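Local coordinates for protein cystathione gamma lyase CalE6 (Micromonospora echinospora, PDB 4Q31) that belongs to the Cys/Met metabolism family of pyridoxal-phosphate-dependent enzymes, with the cofactor covalently attached, at residues C[12-17]-C[246-251]. The protein carries 1 engineered substitution. Residues are numbered along the deposited sequence; the frame is centred on the assembly and turned at random.
Sequences RLVHGG and GLHTLS
Leu13, on the last turn of helix 9-15, drives its forked end into the type I turn Leu247-Leu250 that links helix 237-247 to helix 250-270. Its CA-CB bond is directed at that segment, and chi1 of -71° sets CG beside the backbone N. From there CD2 reaches the turn, 3.4 Å from Leu247 O. CD1 packs 3.5 Å from Ser251 CB, at the start of helix 250-270. A branched leucine suits this spot because each methyl finds its own partner. Leu247 O already accepts the turn's bond from Leu250 N (3.0 Å), and a methyl, needing no hydrogen bond, can pack against it. The His248 ring is equally close, its edge meeting the Val14 backbone with ND1 3.4 Å from Val14 CA. Only the valine side chain is looser: Val14 CG1 and CG2 each lie 4.1 Å from His248 ND1. No hydrogen bond joins the segments directly; Arg244 instead ties down Leu13 O and Gly16 O. The Ser251 side is more open, its hydroxyl hydrogen-bonded to a glycerol probably from the crystallisation liquor, whereas His248 meets His331 of the second subunit. Thus an N-terminal helix end packs on an interhelical turn beside the subunit interface of a fold-type I (aspartate aminotransferase-like) PLP-dependent enzyme.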
loop_
_atom_site.group_PDB
_atom_site.type_symbol
_atom_site.label_atom_id
_atom_site.label_comp_id
_atom_site.label_asym_id
_atom_site.label_seq_id
_atom_site.Cartn_x
_atom_site.Cartn_y
_atom_site.Cartn_z
ATOM N N ARG C 12 10.294 4.228 -22.944
ATOM C CA ARG C 12 10.056 2.855 -22.490
ATOM C C ARG C 12 9.935 2.752 -20.970
ATOM O O ARG C 12 9.206 1.907 -20.462
ATOM C CB ARG C 12 11.157 1.917 -22.995
ATOM C CG ARG C 12 11.131 1.693 -24.514
ATOM C CD ARG C 12 12.304 0.809 -24.981
ATOM N NE ARG C 12 13.351 1.593 -25.638
ATOM C CZ ARG C 12 14.645 1.265 -25.681
ATOM N NH1 ARG C 12 15.508 2.056 -26.314
ATOM N NH2 ARG C 12 15.087 0.158 -25.094
ATOM N N LEU C 13 10.654 3.607 -20.245
ATOM C CA LEU C 13 10.538 3.644 -18.781
ATOM C C LEU C 13 9.127 3.992 -18.344
ATOM O O LEU C 13 8.629 3.468 -17.342
ATOM C CB LEU C 13 11.503 4.673 -18.191
ATOM C CG LEU C 13 12.977 4.255 -18.289
ATOM C CD1 LEU C 13 13.879 5.404 -17.878
ATOM C CD2 LEU C 13 13.204 3.040 -17.395
ATOM N N VAL C 14 8.488 4.890 -19.095
ATOM C CA VAL C 14 7.177 5.400 -18.724
ATOM C C VAL C 14 6.056 4.488 -19.223
ATOM O O VAL C 14 5.084 4.266 -18.518
ATOM C CB VAL C 14 6.949 6.836 -19.240
ATOM C CG1 VAL C 14 5.532 7.307 -18.916
ATOM C CG2 VAL C 14 7.983 7.786 -18.635
ATOM N N HIS C 15 6.210 3.957 -20.430
ATOM C CA HIS C 15 5.120 3.242 -21.089
ATOM C C HIS C 15 5.327 1.736 -21.302
ATOM O O HIS C 15 4.390 1.028 -21.690
ATOM C CB HIS C 15 4.775 3.936 -22.405
ATOM C CG HIS C 15 4.345 5.355 -22.219
ATOM N ND1 HIS C 15 3.077 5.699 -21.804
ATOM C CD2 HIS C 15 5.030 6.519 -22.342
ATOM C CE1 HIS C 15 2.985 7.013 -21.713
ATOM N NE2 HIS C 15 4.154 7.534 -22.037
ATOM N N GLY C 16 6.535 1.247 -21.040
ATOM C CA GLY C 16 6.790 -0.182 -21.101
ATOM C C GLY C 16 5.836 -0.921 -20.182
ATOM O O GLY C 16 5.719 -0.594 -19.001
ATOM N N GLY C 17 5.111 -1.889 -20.730
ATOM C CA GLY C 17 4.177 -2.661 -19.928
ATOM C C GLY C 17 2.970 -1.882 -19.428
ATOM O O GLY C 17 2.280 -2.325 -18.508
ATOM N N GLY C 246 9.021 3.389 -9.357
ATOM C CA GLY C 246 10.355 3.970 -9.283
ATOM C C GLY C 246 11.022 4.002 -10.649
ATOM O O GLY C 246 11.731 4.955 -10.991
ATOM N N LEU C 247 10.775 2.956 -11.436
ATOM C CA LEU C 247 11.335 2.833 -12.786
ATOM C C LEU C 247 11.111 4.048 -13.674
ATOM O O LEU C 247 11.977 4.371 -14.477
ATOM C CB LEU C 247 10.771 1.606 -13.507
ATOM C CG LEU C 247 11.694 0.410 -13.661
ATOM C CD1 LEU C 247 10.903 -0.765 -14.212
ATOM C CD2 LEU C 247 12.906 0.739 -14.552
ATOM N N HIS C 248 9.955 4.700 -13.546
ATOM C CA HIS C 248 9.641 5.871 -14.366
ATOM C C HIS C 248 10.796 6.859 -14.438
ATOM O O HIS C 248 11.089 7.397 -15.498
ATOM C CB HIS C 248 8.402 6.611 -13.840
ATOM C CG HIS C 248 7.113 5.894 -14.090
ATOM N ND1 HIS C 248 6.634 5.650 -15.359
ATOM C CD2 HIS C 248 6.202 5.371 -13.235
ATOM C CE1 HIS C 248 5.479 5.011 -15.275
ATOM N NE2 HIS C 248 5.199 4.822 -13.997
ATOM N N THR C 249 11.452 7.087 -13.303
ATOM C CA THR C 249 12.451 8.150 -13.201
ATOM C C THR C 249 13.888 7.630 -13.242
ATOM O O THR C 249 14.830 8.380 -12.973
ATOM C CB THR C 249 12.265 8.964 -11.897
ATOM O OG1 THR C 249 12.246 8.071 -10.767
ATOM C CG2 THR C 249 10.963 9.764 -11.944
ATOM N N LEU C 250 14.056 6.351 -13.570
ATOM C CA LEU C 250 15.371 5.721 -13.543
ATOM C C LEU C 250 16.435 6.502 -14.330
ATOM O O LEU C 250 17.535 6.751 -13.845
ATOM C CB LEU C 250 15.284 4.273 -14.057
ATOM C CG LEU C 250 16.637 3.574 -14.204
ATOM C CD1 LEU C 250 17.304 3.481 -12.844
ATOM C CD2 LEU C 250 16.504 2.179 -14.844
ATOM N N SER C 251 16.102 6.906 -15.544
ATOM C CA SER C 251 17.066 7.609 -16.373
ATOM C C SER C 251 17.381 9.011 -15.829
ATOM O O SER C 251 18.534 9.429 -15.821
ATOM C CB SER C 251 16.554 7.679 -17.819
ATOM O OG SER C 251 17.374 8.512 -18.593
#